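Local structure of dehydroquinate synthase (1UJN) at residues G178-D183 / V211-E216; H310-V313 / R319-V322. The protein probably catalyses the second step of the shikimate pathway, converting 3-deoxy-D-arabino-heptulosonate 7-phosphate to 3-dehydroquinate with release of phosphate, using NAD and a divalent metal ion. One frame throughout, in Å; residues are numbered along the deposited sequence.

Interaction 1: residues G178-D183 / V211-E216; sequences GLIAGD and VRVTEE
The C-terminal turn of helix 164-181 meets the last turns of helix 199-216 in the mostly helical C-terminal part of dehydroquinate synthase, where Ile180 and Ala181 face Val213 and Arg212. The backbones come no nearer than 8.2 Å, between Ala181 CA and Val213 CA, so side chains and one water span the gap. On the buried side two branched methyls, Ile180 CG2 and Val213 CG2, meet loosely at 4.4 Å. Toward the surface the short Ala181 side chain meets the end of the arginine, its CB 4.0 Å from Arg212 NH2 and oblique to the guanidinium plane. The Arg212 chain is bent at chi3 (-59°), and its NH2 donates to a water at 2.8 Å. This water donates in turn to Asp183 OD2 at 2.5 Å. Opposite charges are thus linked through a water, Asp183 OD2 and Arg212 NH2 being 5.3 Å apart, while Arg205 gives the same carboxylate oxygen a direct salt bridge. Gly182, with its positive phi of 88°, takes the chain out of the helix, and Gly178 O accepts from both Gly182 N and Asp183 N. Beyond the contact, Val211 and Glu215 touch Val6 of strand 2-6, and Leu179 bonds through its backbone to Gly318, just ahead of strand 319-323.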
loop_
_atom_site.group_PDB
_atom_site.type_symbol
_atom_site.label_atom_id
_atom_site.label_comp_id
_atom_site.label_asym_id
_atom_site.label_seq_id
_atom_site.Cartn_x
_atom_site.Cartn_y
_atom_site.Cartn_z
ATOM N N GLY A 178 20.616 -22.921 2.058
ATOM C CA GLY A 178 21.795 -23.725 1.784
ATOM C C GLY A 178 21.561 -24.635 0.594
ATOM O O GLY A 178 22.412 -24.751 -0.295
ATOM N N LEU A 179 20.398 -25.278 0.571
ATOM C CA LEU A 179 20.050 -26.173 -0.524
ATOM C C LEU A 179 19.859 -25.388 -1.823
ATOM O O LEU A 179 20.233 -25.852 -2.901
ATOM C CB LEU A 179 18.766 -26.936 -0.192
ATOM C CG LEU A 179 18.835 -27.922 0.975
ATOM C CD1 LEU A 179 17.457 -28.512 1.224
ATOM C CD2 LEU A 179 19.841 -29.024 0.659
ATOM N N ILE A 180 19.279 -24.197 -1.714
ATOM C CA ILE A 180 19.032 -23.355 -2.878
ATOM C C ILE A 180 20.323 -22.819 -3.503
ATOM O O ILE A 180 20.503 -22.874 -4.721
ATOM C CB ILE A 180 18.124 -22.162 -2.516
ATOM C CG1 ILE A 180 16.735 -22.668 -2.114
ATOM C CG2 ILE A 180 18.006 -21.215 -3.700
ATOM C CD1 ILE A 180 15.796 -21.577 -1.642
ATOM N N ALA A 181 21.223 -22.310 -2.668
ATOM C CA ALA A 181 22.481 -21.748 -3.154
ATOM C C ALA A 181 23.587 -22.781 -3.369
ATOM O O ALA A 181 24.512 -22.552 -4.153
ATOM C CB ALA A 181 22.968 -20.670 -2.188
ATOM N N GLY A 182 23.489 -23.913 -2.681
ATOM C CA GLY A 182 24.516 -24.932 -2.799
ATOM C C GLY A 182 25.604 -24.632 -1.782
ATOM O O GLY A 182 26.757 -25.032 -1.942
ATOM N N ASP A 183 25.224 -23.914 -0.729
ATOM C CA ASP A 183 26.145 -23.532 0.334
ATOM C C ASP A 183 26.124 -24.577 1.449
ATOM O O ASP A 183 25.237 -24.566 2.304
ATOM C CB ASP A 183 25.745 -22.167 0.903
ATOM C CG ASP A 183 26.831 -21.549 1.764
ATOM O OD1 ASP A 183 27.489 -22.289 2.524
ATOM O OD2 ASP A 183 27.026 -20.318 1.685
ATOM N N VAL A 211 19.567 -12.417 -0.200
ATOM C CA VAL A 211 19.831 -11.155 -0.879
ATOM C C VAL A 211 20.194 -11.414 -2.344
ATOM O O VAL A 211 19.636 -10.789 -3.246
ATOM C CB VAL A 211 20.985 -10.371 -0.211
ATOM C CG1 VAL A 211 21.389 -9.193 -1.093
ATOM C CG2 VAL A 211 20.542 -9.857 1.163
ATOM N N ARG A 212 21.119 -12.339 -2.577
ATOM C CA ARG A 212 21.558 -12.657 -3.937
ATOM C C ARG A 212 20.439 -13.159 -4.840
ATOM O O ARG A 212 20.224 -12.631 -5.935
ATOM C CB ARG A 212 22.671 -13.705 -3.913
ATOM C CG ARG A 212 23.989 -13.212 -3.351
ATOM C CD ARG A 212 25.145 -14.044 -3.895
ATOM N NE ARG A 212 25.008 -15.461 -3.570
ATOM C CZ ARG A 212 25.171 -15.971 -2.353
ATOM N NH1 ARG A 212 25.480 -15.181 -1.333
ATOM N NH2 ARG A 212 25.023 -17.275 -2.155
ATOM N N VAL A 213 19.738 -14.191 -4.384
ATOM C CA VAL A 213 18.645 -14.769 -5.155
ATOM C C VAL A 213 17.585 -13.727 -5.507
ATOM O O VAL A 213 17.068 -13.699 -6.624
ATOM C CB VAL A 213 17.969 -15.903 -4.370
ATOM C CG1 VAL A 213 16.819 -16.473 -5.176
ATOM C CG2 VAL A 213 18.989 -16.982 -4.044
ATOM N N THR A 214 17.273 -12.870 -4.542
ATOM C CA THR A 214 16.272 -11.833 -4.725
ATOM C C THR A 214 16.647 -10.778 -5.760
ATOM O O THR A 214 15.802 -10.347 -6.545
ATOM C CB THR A 214 15.974 -11.135 -3.389
ATOM O OG1 THR A 214 15.391 -12.082 -2.485
ATOM C CG2 THR A 214 15.018 -9.970 -3.590
ATOM N N GLU A 215 17.908 -10.359 -5.763
ATOM C CA GLU A 215 18.352 -9.340 -6.707
ATOM C C GLU A 215 18.547 -9.851 -8.130
ATOM O O GLU A 215 18.348 -9.106 -9.091
ATOM C CB GLU A 215 19.637 -8.676 -6.197
ATOM C CG GLU A 215 19.359 -7.705 -5.066
ATOM C CD GLU A 215 20.608 -7.156 -4.400
ATOM O OE1 GLU A 215 20.448 -6.386 -3.433
ATOM O OE2 GLU A 215 21.736 -7.486 -4.831
ATOM N N GLU A 216 18.923 -11.117 -8.270
ATOM C CA GLU A 216 19.127 -11.693 -9.595
ATOM C C GLU A 216 17.800 -11.924 -10.311
ATOM O O GLU A 216 17.729 -11.865 -11.539
ATOM C CB GLU A 216 19.883 -13.021 -9.492
ATOM C CG GLU A 216 20.331 -13.576 -10.840
ATOM C CD GLU A 216 20.884 -14.986 -10.745
ATOM O OE1 GLU A 216 20.895 -15.546 -9.629
ATOM O OE2 GLU A 216 21.299 -15.539 -11.787
HETATM O O HOH W 1 26.388 -18.874 -0.250
#

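Interaction 2: residues H310-V313 / R319-V322; sequences HWVV and RLVV
Val312 and Val322 stand side by side on one face of a two-stranded antiparallel sheet, with Leu320 on the same face. Val312 divides its two methyls between these neighbours. CG1, anti to the backbone N (chi1 177°), meets Leu320 CD2 at 3.7 Å, whereas CG2 lies 4.2 Å from Val322 CG2; the Leu320 and Val322 side chains each run obliquely to that of Val312. Val322 also uses its other branch: CG1 lies 3.8 Å from His310 CB and reaches the edge of the imidazole, near the ring plane, with the two side chains roughly perpendicular. On the other face Val313 and Val321 pair, CG2 of Val321 resting 3.8 Å from Val313 CB. Beta-branched residues suit such strands because they accept extended backbone angles and give a broad apolar surface close to the backbone.

The backbone pairing decides which residues share a face. Val313 and Val321 form a hydrogen-bonded pair: Val313 N donates to Val321 O in an almost straight bond of 2.7 Å (171°), and Val321 N returns a bond to Val313 O at 2.9 Å, its donor tilted out of the carbonyl plane. Val312 and Val322 are the next, non-hydrogen-bonded pair, their CA atoms 4.5 Å apart, and a CA-H...O contact of 3.3 Å runs from Val322 CA to Trp311 O. Trp311 turns away from the partner strand, and its ring meets that of Tyr257. Antiparallel strands that are neighbours in sequence and joined by a short connection make a beta hairpin, here set against the helical C-terminal part of the enzyme.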
loop_
_atom_site.group_PDB
_atom_site.type_symbol
_atom_site.label_atom_id
_atom_site.label_comp_id
_atom_site.label_asym_id
_atom_site.label_seq_id
_atom_site.Cartn_x
_atom_site.Cartn_y
_atom_site.Cartn_z
ATOM N N HIS A 310 3.288 -26.353 -9.722
ATOM C CA HIS A 310 4.714 -26.544 -9.959
ATOM C C HIS A 310 5.463 -26.760 -8.642
ATOM O O HIS A 310 5.241 -26.078 -7.650
ATOM C CB HIS A 310 5.260 -25.305 -10.674
ATOM C CG HIS A 310 4.987 -25.404 -12.154
ATOM N ND1 HIS A 310 3.743 -25.554 -12.673
ATOM C CD2 HIS A 310 5.893 -25.262 -13.212
ATOM C CE1 HIS A 310 3.896 -25.490 -14.010
ATOM N NE2 HIS A 310 5.172 -25.317 -14.362
ATOM N N TRP A 311 6.379 -27.722 -8.595
ATOM C CA TRP A 311 7.138 -27.999 -7.383
ATOM C C TRP A 311 8.601 -27.621 -7.551
ATOM O O TRP A 311 9.161 -27.757 -8.639
ATOM C CB TRP A 311 7.084 -29.488 -7.037
ATOM C CG TRP A 311 5.719 -30.067 -6.893
ATOM C CD1 TRP A 311 4.849 -30.389 -7.897
ATOM C CD2 TRP A 311 5.075 -30.434 -5.670
ATOM N NE1 TRP A 311 3.704 -30.941 -7.373
ATOM C CE2 TRP A 311 3.815 -30.979 -6.007
ATOM C CE3 TRP A 311 5.439 -30.356 -4.318
ATOM C CZ2 TRP A 311 2.918 -31.446 -5.042
ATOM C CZ3 TRP A 311 4.548 -30.819 -3.359
ATOM C CH2 TRP A 311 3.301 -31.358 -3.727
ATOM N N VAL A 312 9.219 -27.149 -6.472
ATOM C CA VAL A 312 10.636 -26.815 -6.505
ATOM C C VAL A 312 11.328 -28.114 -6.106
ATOM O O VAL A 312 11.210 -28.565 -4.963
ATOM C CB VAL A 312 11.006 -25.711 -5.486
ATOM C CG1 VAL A 312 12.501 -25.459 -5.521
ATOM C CG2 VAL A 312 10.251 -24.427 -5.804
ATOM N N VAL A 313 12.027 -28.722 -7.058
ATOM C CA VAL A 313 12.715 -29.986 -6.823
ATOM C C VAL A 313 14.227 -29.810 -6.767
ATOM O O VAL A 313 14.835 -29.322 -7.716
ATOM C CB VAL A 313 12.395 -31.009 -7.946
ATOM C CG1 VAL A 313 13.077 -32.341 -7.657
ATOM C CG2 VAL A 313 10.892 -31.198 -8.071
ATOM N N ARG A 319 21.452 -26.897 -7.412
ATOM C CA ARG A 319 20.883 -27.300 -8.693
ATOM C C ARG A 319 19.450 -27.784 -8.507
ATOM O O ARG A 319 19.208 -28.954 -8.196
ATOM C CB ARG A 319 21.735 -28.400 -9.331
ATOM C CG ARG A 319 21.368 -28.700 -10.778
ATOM C CD ARG A 319 22.466 -29.499 -11.467
ATOM N NE ARG A 319 22.606 -30.848 -10.928
ATOM C CZ ARG A 319 21.713 -31.817 -11.099
ATOM N NH1 ARG A 319 20.609 -31.590 -11.797
ATOM N NH2 ARG A 319 21.930 -33.018 -10.581
ATOM N N LEU A 320 18.503 -26.874 -8.699
ATOM C CA LEU A 320 17.093 -27.193 -8.545
ATOM C C LEU A 320 16.281 -26.879 -9.795
ATOM O O LEU A 320 16.700 -26.097 -10.652
ATOM C CB LEU A 320 16.502 -26.418 -7.362
ATOM C CG LEU A 320 17.030 -26.705 -5.955
ATOM C CD1 LEU A 320 18.453 -26.195 -5.807
ATOM C CD2 LEU A 320 16.117 -26.029 -4.947
ATOM N N VAL A 321 15.110 -27.493 -9.887
ATOM C CA VAL A 321 14.223 -27.273 -11.017
ATOM C C VAL A 321 12.801 -27.049 -10.523
ATOM O O VAL A 321 12.424 -27.512 -9.446
ATOM C CB VAL A 321 14.230 -28.481 -11.984
ATOM C CG1 VAL A 321 15.619 -28.666 -12.566
ATOM C CG2 VAL A 321 13.783 -29.741 -11.251
ATOM N N VAL A 322 12.023 -26.318 -11.311
ATOM C CA VAL A 322 10.633 -26.040 -10.982
ATOM C C VAL A 322 9.824 -26.630 -12.127
ATOM O O VAL A 322 10.031 -26.273 -13.288
ATOM C CB VAL A 322 10.373 -24.523 -10.883
ATOM C CG1 VAL A 322 8.909 -24.264 -10.545
ATOM C CG2 VAL A 322 11.281 -23.917 -9.828
#

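Overall arrangement
Interaction 1 and interaction 2 follow one another along the chain, yet their centres are only 14 Å apart and they touch. The bridge is Leu320, whose CD1 packs 3.4 Å from Leu179 O where the hairpin meets the last turn of helix 164-181. Both contacts lie near the predicted zinc site of Glu173, His231 and His247, whose donor atoms face one vacant point, consistent with an empty metal site. The side chains of Ile180 and Val312 each lie about 7 Å from that of His231, without touching the site residues. Helix 164-181 also carries Glu173, about 8 Å from Ile180 between side chains, so both contacts place apolar side chains in the neighbourhood of the presumed metal centre.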